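2-dehydropantoate 2-reductase (Porphyromonas gingivalis, PDB 2QYT) probably catalyses the NADPH-dependent reduction of 2-dehydropantoate (ketopantoate) to (R)-pantoate, the second step in making pantoate for pantothenate biosynthesis. Local coordinates at residues Pro8-Phe14 / Leu37-Ile43; Pro78-Val84 / Pro105-Gln109. One frame throughout, in Å; residues are numbered along the deposited sequence.

Interaction 1: Pro8-Phe14 / Leu37-Ile43; sequences PIKIAVF and LLEVSWI
Six backbone hydrogen bonds join I9, I11 and V13 to L37, E39, S41 and I43, pairing the two strands in parallel from I9-L38 to F14-I43. The three bonds joining I9, I11, E39 and S41 are nearly straight, about 170° at the hydrogen; V13 N to S41 O (152°) and I9 N to L37 O are more bent. CA-H...O contacts fill in between, such as A12 CA to S41 O.

Polar side chains share the face of K10, A12 and F14. With CG of K10 and of E39 anti to the carbonyl carbon (chi1 near -65° in both), the two chains rise in step from the sheet; NZ and OE1 stay 4.7 Å apart, and a water bridges them, accepting from K10 NZ at 2.6 Å. A second water links I11 O to S41 OG. OE2 of E39 lies 3.5 Å from CG of P8.

Apolar contacts differ by face. F14 CD1 meets I43 CG2 at 3.8 Å, while on the other face V13 CB touches W42 CD1 and L38 CD1 reaches I9 and I11.

These strands and helix 18-33 form a right-handed beta-alpha-beta unit of the Rossmann type. That helix covers L38, V40 and W42, helix 172-183 covers I9 and I11, and strands 86-89 and 73-75 flank the pair.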
ATOM      1  N   PRO A   8       8.600  24.989   3.770  1.00 29.87           N
ATOM      2  CA  PRO A   8       8.800  23.686   3.162  1.00 27.97           C
ATOM      3  C   PRO A   8       7.645  22.716   3.448  1.00 26.08           C
ATOM      4  O   PRO A   8       7.064  22.717   4.544  1.00 25.75           O
ATOM      5  CB  PRO A   8      10.115  23.183   3.774  1.00 28.05           C
ATOM      6  CG  PRO A   8      10.255  23.960   5.078  1.00 29.34           C
ATOM      7  CD  PRO A   8       9.523  25.244   4.901  1.00 29.99           C
ATOM      8  N   ILE A   9       7.304  21.914   2.448  1.00 22.65           N
ATOM      9  CA  ILE A   9       6.388  20.802   2.662  1.00 20.60           C
ATOM     10  C   ILE A   9       7.199  19.665   3.287  1.00 18.74           C
ATOM     11  O   ILE A   9       8.353  19.477   2.963  1.00 17.92           O
ATOM     12  CB  ILE A   9       5.713  20.372   1.342  1.00 20.88           C
ATOM     13  CG1 ILE A   9       4.901  21.543   0.792  1.00 22.07           C
ATOM     14  CG2 ILE A   9       4.799  19.195   1.567  1.00 18.37           C
ATOM     15  CD1 ILE A   9       4.662  21.421  -0.725  1.00 28.72           C
ATOM     16  N   LYS A  10       6.594  18.939   4.214  1.00 17.50           N
ATOM     17  CA  LYS A  10       7.291  17.963   5.041  1.00 15.58           C
ATOM     18  C   LYS A  10       6.553  16.642   4.860  1.00 16.25           C
ATOM     19  O   LYS A  10       5.336  16.566   5.150  1.00 15.28           O
ATOM     20  CB  LYS A  10       7.228  18.421   6.506  1.00 15.80           C
ATOM     21  CG  LYS A  10       7.979  19.745   6.772  1.00 14.77           C
ATOM     22  CD  LYS A  10       7.776  20.149   8.234  1.00 16.80           C
ATOM     23  CE  LYS A  10       8.218  21.584   8.504  1.00 20.19           C
ATOM     24  NZ  LYS A  10       8.353  21.872  10.007  1.00 24.15           N
ATOM     25  N   ILE A  11       7.271  15.618   4.364  1.00 15.09           N
ATOM     26  CA  ILE A  11       6.748  14.277   4.213  1.00 16.19           C
ATOM     27  C   ILE A  11       7.567  13.289   5.032  1.00 16.56           C
ATOM     28  O   ILE A  11       8.797  13.306   4.973  1.00 17.71           O
ATOM     29  CB  ILE A  11       6.839  13.807   2.701  1.00 16.90           C
ATOM     30  CG1 ILE A  11       6.117  14.787   1.787  1.00 19.23           C
ATOM     31  CG2 ILE A  11       6.247  12.400   2.500  1.00 16.34           C
ATOM     32  CD1 ILE A  11       5.614  14.126   0.493  1.00 25.75           C
ATOM     33  N   ALA A  12       6.907  12.405   5.771  1.00 16.24           N
ATOM     34  CA  ALA A  12       7.591  11.316   6.447  1.00 14.79           C
ATOM     35  C   ALA A  12       7.210   9.956   5.855  1.00 17.04           C
ATOM     36  O   ALA A  12       6.059   9.740   5.445  1.00 15.34           O
ATOM     37  CB  ALA A  12       7.277  11.350   7.883  1.00 14.14           C
ATOM     38  N   VAL A  13       8.178   9.042   5.827  1.00 17.38           N
ATOM     39  CA  VAL A  13       7.921   7.686   5.403  1.00 18.55           C
ATOM     40  C   VAL A  13       8.137   6.782   6.593  1.00 18.08           C
ATOM     41  O   VAL A  13       9.246   6.679   7.075  1.00 17.43           O
ATOM     42  CB  VAL A  13       8.787   7.257   4.173  1.00 19.03           C
ATOM     43  CG1 VAL A  13       8.303   5.917   3.629  1.00 17.68           C
ATOM     44  CG2 VAL A  13       8.638   8.266   3.082  1.00 19.94           C
ATOM     45  N   PHE A  14       7.065   6.104   7.018  1.00 17.97           N
ATOM     46  CA  PHE A  14       7.093   5.214   8.161  1.00 18.97           C
ATOM     47  C   PHE A  14       7.152   3.766   7.658  1.00 19.63           C
ATOM     48  O   PHE A  14       6.157   3.220   7.198  1.00 19.46           O
ATOM     49  CB  PHE A  14       5.829   5.448   9.021  1.00 18.62           C
ATOM     50  CG  PHE A  14       5.828   4.684  10.334  1.00 19.05           C
ATOM     51  CD1 PHE A  14       6.662   5.068  11.375  1.00 16.70           C
ATOM     52  CD2 PHE A  14       4.980   3.601  10.525  1.00 18.49           C
ATOM     53  CE1 PHE A  14       6.663   4.409  12.578  1.00 17.51           C
ATOM     54  CE2 PHE A  14       4.985   2.901  11.727  1.00 18.47           C
ATOM     55  CZ  PHE A  14       5.832   3.317  12.765  1.00 19.67           C
ATOM     56  N   LEU A  37      12.375  23.312  -0.524  1.00 30.28           N
ATOM     57  CA  LEU A  37      10.944  23.347  -0.753  1.00 28.54           C
ATOM     58  C   LEU A  37      10.329  22.070  -0.188  1.00 26.43           C
ATOM     59  O   LEU A  37       9.136  21.990   0.063  1.00 26.17           O
ATOM     60  CB  LEU A  37      10.650  23.440  -2.244  1.00 29.46           C
ATOM     61  CG  LEU A  37      11.206  24.665  -2.980  1.00 31.12           C
ATOM     62  CD1 LEU A  37      11.016  24.457  -4.501  1.00 34.58           C
ATOM     63  CD2 LEU A  37      10.566  25.963  -2.500  1.00 32.24           C
ATOM     64  N   LEU A  38      11.164  21.077   0.038  1.00 23.99           N
ATOM     65  CA  LEU A  38      10.663  19.796   0.464  1.00 22.23           C
ATOM     66  C   LEU A  38      11.615  19.186   1.469  1.00 21.12           C
ATOM     67  O   LEU A  38      12.806  19.128   1.214  1.00 20.20           O
ATOM     68  CB  LEU A  38      10.479  18.908  -0.777  1.00 21.36           C
ATOM     69  CG  LEU A  38       9.873  17.523  -0.696  1.00 22.75           C
ATOM     70  CD1 LEU A  38       8.422  17.649  -0.235  1.00 22.44           C
ATOM     71  CD2 LEU A  38       9.933  16.813  -2.068  1.00 21.24           C
ATOM     72  N   GLU A  39      11.076  18.722   2.600  1.00 20.52           N
ATOM     73  CA  GLU A  39      11.841  17.966   3.598  1.00 20.03           C
ATOM     74  C   GLU A  39      11.288  16.541   3.629  1.00 18.55           C
ATOM     75  O   GLU A  39      10.097  16.354   3.783  1.00 19.65           O
ATOM     76  CB  GLU A  39      11.745  18.615   4.996  1.00 18.71           C
ATOM     77  CG  GLU A  39      12.355  19.991   5.067  1.00 21.75           C
ATOM     78  CD  GLU A  39      12.223  20.639   6.448  1.00 22.75           C
ATOM     79  OE1 GLU A  39      11.736  19.976   7.415  1.00 23.55           O
ATOM     80  OE2 GLU A  39      12.595  21.837   6.558  1.00 28.56           O
ATOM     81  N   VAL A  40      12.155  15.539   3.492  1.00 16.60           N
ATOM     82  CA  VAL A  40      11.752  14.149   3.482  1.00 16.02           C
ATOM     83  C   VAL A  40      12.449  13.388   4.622  1.00 15.85           C
ATOM     84  O   VAL A  40      13.676  13.328   4.691  1.00 15.69           O
ATOM     85  CB  VAL A  40      12.039  13.484   2.060  1.00 15.38           C
ATOM     86  CG1 VAL A  40      11.630  12.012   2.004  1.00 15.53           C
ATOM     87  CG2 VAL A  40      11.266  14.196   1.008  1.00 14.21           C
ATOM     88  N   SER A  41      11.648  12.815   5.506  1.00 15.68           N
ATOM     89  CA  SER A  41      12.170  12.031   6.624  1.00 15.46           C
ATOM     90  C   SER A  41      11.748  10.596   6.500  1.00 15.77           C
ATOM     91  O   SER A  41      10.715  10.312   5.901  1.00 14.56           O
ATOM     92  CB  SER A  41      11.679  12.649   7.943  1.00 16.32           C
ATOM     93  OG  SER A  41      11.991  14.055   7.925  1.00 11.58           O
ATOM     94  N   TRP A  42      12.581   9.710   7.043  1.00 15.81           N
ATOM     95  CA  TRP A  42      12.380   8.272   7.005  1.00 15.41           C
ATOM     96  C   TRP A  42      12.433   7.696   8.379  1.00 14.65           C
ATOM     97  O   TRP A  42      13.289   8.066   9.180  1.00 14.14           O
ATOM     98  CB  TRP A  42      13.490   7.601   6.193  1.00 16.68           C
ATOM     99  CG  TRP A  42      13.534   7.998   4.760  1.00 16.39           C
ATOM    100  CD1 TRP A  42      12.538   8.602   4.027  1.00 16.71           C
ATOM    101  CD2 TRP A  42      14.631   7.811   3.861  1.00 16.59           C
ATOM    102  NE1 TRP A  42      12.961   8.809   2.718  1.00 16.30           N
ATOM    103  CE2 TRP A  42      14.246   8.356   2.599  1.00 15.96           C
ATOM    104  CE3 TRP A  42      15.912   7.289   4.009  1.00 15.41           C
ATOM    105  CZ2 TRP A  42      15.098   8.359   1.488  1.00 17.37           C
ATOM    106  CZ3 TRP A  42      16.756   7.300   2.909  1.00 16.29           C
ATOM    107  CH2 TRP A  42      16.348   7.823   1.666  1.00 15.51           C
ATOM    108  N   ILE A  43      11.516   6.779   8.674  1.00 14.23           N
ATOM    109  CA  ILE A  43      11.600   6.054   9.919  1.00 14.23           C
ATOM    110  C   ILE A  43      12.006   4.647   9.579  1.00 14.96           C
ATOM    111  O   ILE A  43      11.266   3.960   8.945  1.00 17.00           O
ATOM    112  CB  ILE A  43      10.274   6.061  10.702  1.00 13.81           C
ATOM    113  CG1 ILE A  43       9.777   7.514  10.905  1.00 12.42           C
ATOM    114  CG2 ILE A  43      10.372   5.191  12.012  1.00  9.85           C
ATOM    115  CD1 ILE A  43      10.702   8.455  11.801  1.00 11.83           C
TER
HETATM  116  O   HOH W   1      10.617  20.582  10.316  1.00 36.74           O
HETATM  117  O   HOH W   2      10.178  15.498   6.721  1.00  3.50           O

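Interaction 2: Pro78-Val84 / Pro105-Gln109; sequences PAEVGTV and PMIGQ. With EDO (1,2-ethanediol), chain H.
Selenomethionine M106 lies against P78 and V81, its CG 3.8 Å from P78 CB and 3.3 Å from P78 O, its SE 4.0 Å from V81 CB. The chain runs straight through chi2 and then bends at chi3 (-64°), bringing CE back beside the proline ring, 3.9 Å from P78 CB. Next to it, CB of P105 packs on A79 CA at 3.7 Å.

Beyond the weakly bonded helical turn 78-81 the contact is made largely by backbone. V84 N donates to M106 O at 3.1 Å, a bent bond (145°). The same oxygen receives a CA-H...O contact from T83, and M106 CA gives one to G82 O. G82, with positive phi, turns the chain out of the helix. T83 lays CG2 along the backbone of I107 and G108; its OG1 shares a hydrogen bond with O2 of an ethanediol, probably from the crystallisation liquor.

Farther out, T111 OG1 bonds both V84 O and G108 N, tying the two segments through one hydroxyl, and N77 OD1 bonds A79 N.

The lead-in to strand 86-89 thus meets the segment between helix 96-103 and strand 111-115 mainly by apolar packing around the selenoether of M106, with one bent N-H...O hydrogen bond.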
ATOM      1  N   PRO A  78      10.127   8.661  15.605  1.00 17.10           N
ATOM      2  CA  PRO A  78       9.263   9.732  15.050  1.00 16.09           C
ATOM      3  C   PRO A  78       9.194  11.060  15.775  1.00 16.12           C
ATOM      4  O   PRO A  78       8.848  12.064  15.171  1.00 15.50           O
ATOM      5  CB  PRO A  78       7.892   9.083  14.999  1.00 15.23           C
ATOM      6  CG  PRO A  78       8.226   7.620  14.752  1.00 16.26           C
ATOM      7  CD  PRO A  78       9.429   7.364  15.644  1.00 16.88           C
ATOM      8  N   ALA A  79       9.475  11.075  17.069  1.00 16.72           N
ATOM      9  CA  ALA A  79       9.420  12.321  17.813  1.00 16.82           C
ATOM     10  C   ALA A  79      10.580  13.253  17.404  1.00 17.42           C
ATOM     11  O   ALA A  79      10.515  14.489  17.615  1.00 18.18           O
ATOM     12  CB  ALA A  79       9.452  12.023  19.318  1.00 15.13           C
ATOM     13  N   GLU A  80      11.663  12.665  16.901  1.00 17.14           N
ATOM     14  CA  GLU A  80      12.766  13.458  16.365  1.00 18.42           C
ATOM     15  C   GLU A  80      12.393  14.134  15.024  1.00 18.85           C
ATOM     16  O   GLU A  80      12.902  15.217  14.703  1.00 19.17           O
ATOM     17  CB  GLU A  80      14.026  12.618  16.189  1.00 17.97           C
ATOM     18  CG  GLU A  80      14.764  12.342  17.505  1.00 18.55           C
ATOM     19  CD  GLU A  80      15.822  11.237  17.324  1.00 20.04           C
ATOM     20  OE1 GLU A  80      16.131  10.868  16.150  1.00 18.80           O
ATOM     21  OE2 GLU A  80      16.314  10.728  18.353  1.00 20.39           O
ATOM     22  N   VAL A  81      11.483  13.519  14.276  1.00 17.19           N
ATOM     23  CA  VAL A  81      10.957  14.145  13.074  1.00 16.87           C
ATOM     24  C   VAL A  81      10.004  15.348  13.408  1.00 17.01           C
ATOM     25  O   VAL A  81      10.157  16.441  12.827  1.00 17.38           O
ATOM     26  CB  VAL A  81      10.331  13.107  12.143  1.00 16.72           C
ATOM     27  CG1 VAL A  81       9.737  13.753  10.869  1.00 17.03           C
ATOM     28  CG2 VAL A  81      11.340  12.068  11.784  1.00 13.77           C
ATOM     29  N   GLY A  82       9.061  15.186  14.341  1.00 15.94           N
ATOM     30  CA  GLY A  82       8.101  16.276  14.612  1.00 15.56           C
ATOM     31  C   GLY A  82       6.977  16.243  13.594  1.00 16.69           C
ATOM     32  O   GLY A  82       6.889  15.308  12.768  1.00 16.27           O
ATOM     33  N   THR A  83       6.050  17.180  13.699  1.00 16.48           N
ATOM     34  CA  THR A  83       4.861  17.106  12.854  1.00 17.46           C
ATOM     35  C   THR A  83       5.224  17.332  11.377  1.00 17.10           C
ATOM     36  O   THR A  83       6.186  18.059  11.072  1.00 18.10           O
ATOM     37  CB  THR A  83       3.827  18.143  13.293  1.00 16.86           C
ATOM     38  OG1 THR A  83       4.423  19.408  13.082  1.00 18.55           O
ATOM     39  CG2 THR A  83       3.461  17.992  14.810  1.00 14.85           C
ATOM     40  N   VAL A  84       4.470  16.716  10.471  1.00 16.15           N
ATOM     41  CA  VAL A  84       4.734  16.817   9.027  1.00 14.64           C
ATOM     42  C   VAL A  84       3.419  17.057   8.268  1.00 15.08           C
ATOM     43  O   VAL A  84       2.315  17.032   8.853  1.00 14.38           O
ATOM     44  CB  VAL A  84       5.428  15.518   8.449  1.00 15.22           C
ATOM     45  CG1 VAL A  84       6.799  15.256   9.121  1.00 14.80           C
ATOM     46  CG2 VAL A  84       4.558  14.320   8.667  1.00 12.92           C
ATOM     47  N   PRO A 105       3.550  11.339  17.300  1.00 13.23           N
ATOM     48  CA  PRO A 105       4.438  12.518  17.343  1.00 14.49           C
ATOM     49  C   PRO A 105       4.641  13.218  16.001  1.00 15.31           C
ATOM     50  O   PRO A 105       5.107  14.339  15.983  1.00 16.79           O
ATOM     51  CB  PRO A 105       5.762  11.952  17.887  1.00 14.27           C
ATOM     52  CG  PRO A 105       5.377  10.784  18.694  1.00 12.91           C
ATOM     53  CD  PRO A 105       4.218  10.154  17.861  1.00 13.35           C
HETATM   54  N   MSE A 106       4.274  12.590  14.887  1.00 15.61           N
HETATM   55  CA  MSE A 106       4.376  13.260  13.619  1.00 16.73           C
HETATM   56  C   MSE A 106       3.083  13.904  13.140  1.00 15.41           C
HETATM   57  O   MSE A 106       3.064  14.527  12.094  1.00 14.87           O
HETATM   58  CB  MSE A 106       4.967  12.328  12.534  1.00 16.06           C
HETATM   59  CG  MSE A 106       6.395  11.856  12.910  1.00 16.13           C
HETATM   60 SE   MSE A 106       7.180  10.749  11.559  0.95 23.21          SE
HETATM   61  CE  MSE A 106       5.907   9.232  11.654  1.00 11.41           C
ATOM     62  N   ILE A 107       2.007  13.749  13.896  1.00 14.87           N
ATOM     63  CA  ILE A 107       0.713  14.194  13.427  1.00 15.26           C
ATOM     64  C   ILE A 107       0.454  15.557  14.017  1.00 16.44           C
ATOM     65  O   ILE A 107       0.447  15.722  15.253  1.00 16.26           O
ATOM     66  CB  ILE A 107      -0.429  13.183  13.811  1.00 14.39           C
ATOM     67  CG1 ILE A 107      -0.234  11.872  13.049  1.00 13.33           C
ATOM     68  CG2 ILE A 107      -1.819  13.773  13.554  1.00 15.11           C
ATOM     69  CD1 ILE A 107      -1.182  10.794  13.493  1.00 14.85           C
ATOM     70  N   GLY A 108       0.278  16.549  13.147  1.00 17.38           N
ATOM     71  CA  GLY A 108      -0.106  17.857  13.641  1.00 20.08           C
ATOM     72  C   GLY A 108      -1.405  18.204  12.951  1.00 22.29           C
ATOM     73  O   GLY A 108      -2.105  17.290  12.478  1.00 22.38           O
ATOM     74  N   GLN A 109      -1.666  19.518  12.858  1.00 23.99           N
ATOM     75  CA  GLN A 109      -2.880  20.143  12.305  1.00 26.26           C
ATOM     76  C   GLN A 109      -3.145  19.740  10.885  1.00 25.51           C
ATOM     77  O   GLN A 109      -4.229  19.248  10.577  1.00 27.25           O
ATOM     78  CB  GLN A 109      -2.828  21.693  12.398  1.00 26.54           C
ATOM     79  CG  GLN A 109      -3.486  22.443  11.179  1.00 29.67           C
ATOM     80  CD  GLN A 109      -3.768  23.963  11.372  1.00 29.33           C
ATOM     81  OE1 GLN A 109      -3.027  24.693  12.063  1.00 32.02           O
ATOM     82  NE2 GLN A 109      -4.839  24.440  10.722  1.00 32.07           N
TER
HETATM   83  C1  EDO H 321       0.209  21.725  13.963  1.00 27.59           C
HETATM   84  O1  EDO H 321       0.055  20.725  15.004  1.00 26.26           O
HETATM   85  C2  EDO H 321       1.510  21.662  13.161  1.00 25.53           C
HETATM   86  O2  EDO H 321       2.627  21.747  14.046  1.00 27.83           O

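How the interactions relate
Interaction 1 closes before interaction 2 opens along the chain, and their centres lie 10 Å apart within the Rossmann-type domain, which probably binds NADPH. The paired strands 9-14 and 38-43 sit inside the five-stranded parallel sheet; segments 78-84 and 105-109 lead into strands 86-89 and 111-115, which continue the same sheet beyond strand 9-14. Interaction 2 lies over the sheet face carrying A12, S41 and I43: V81 meets S41 and I43, and SE of M106 comes within 3.7 Å of A12 CB. Helix 18-33 packs on the opposite face. The two contacts thus build adjoining layers of the domain; a GxGxxG-like sequence (G15, G17, G20), consistent with a dinucleotide-binding turn, follows strand 9-14 and runs into helix 18-33.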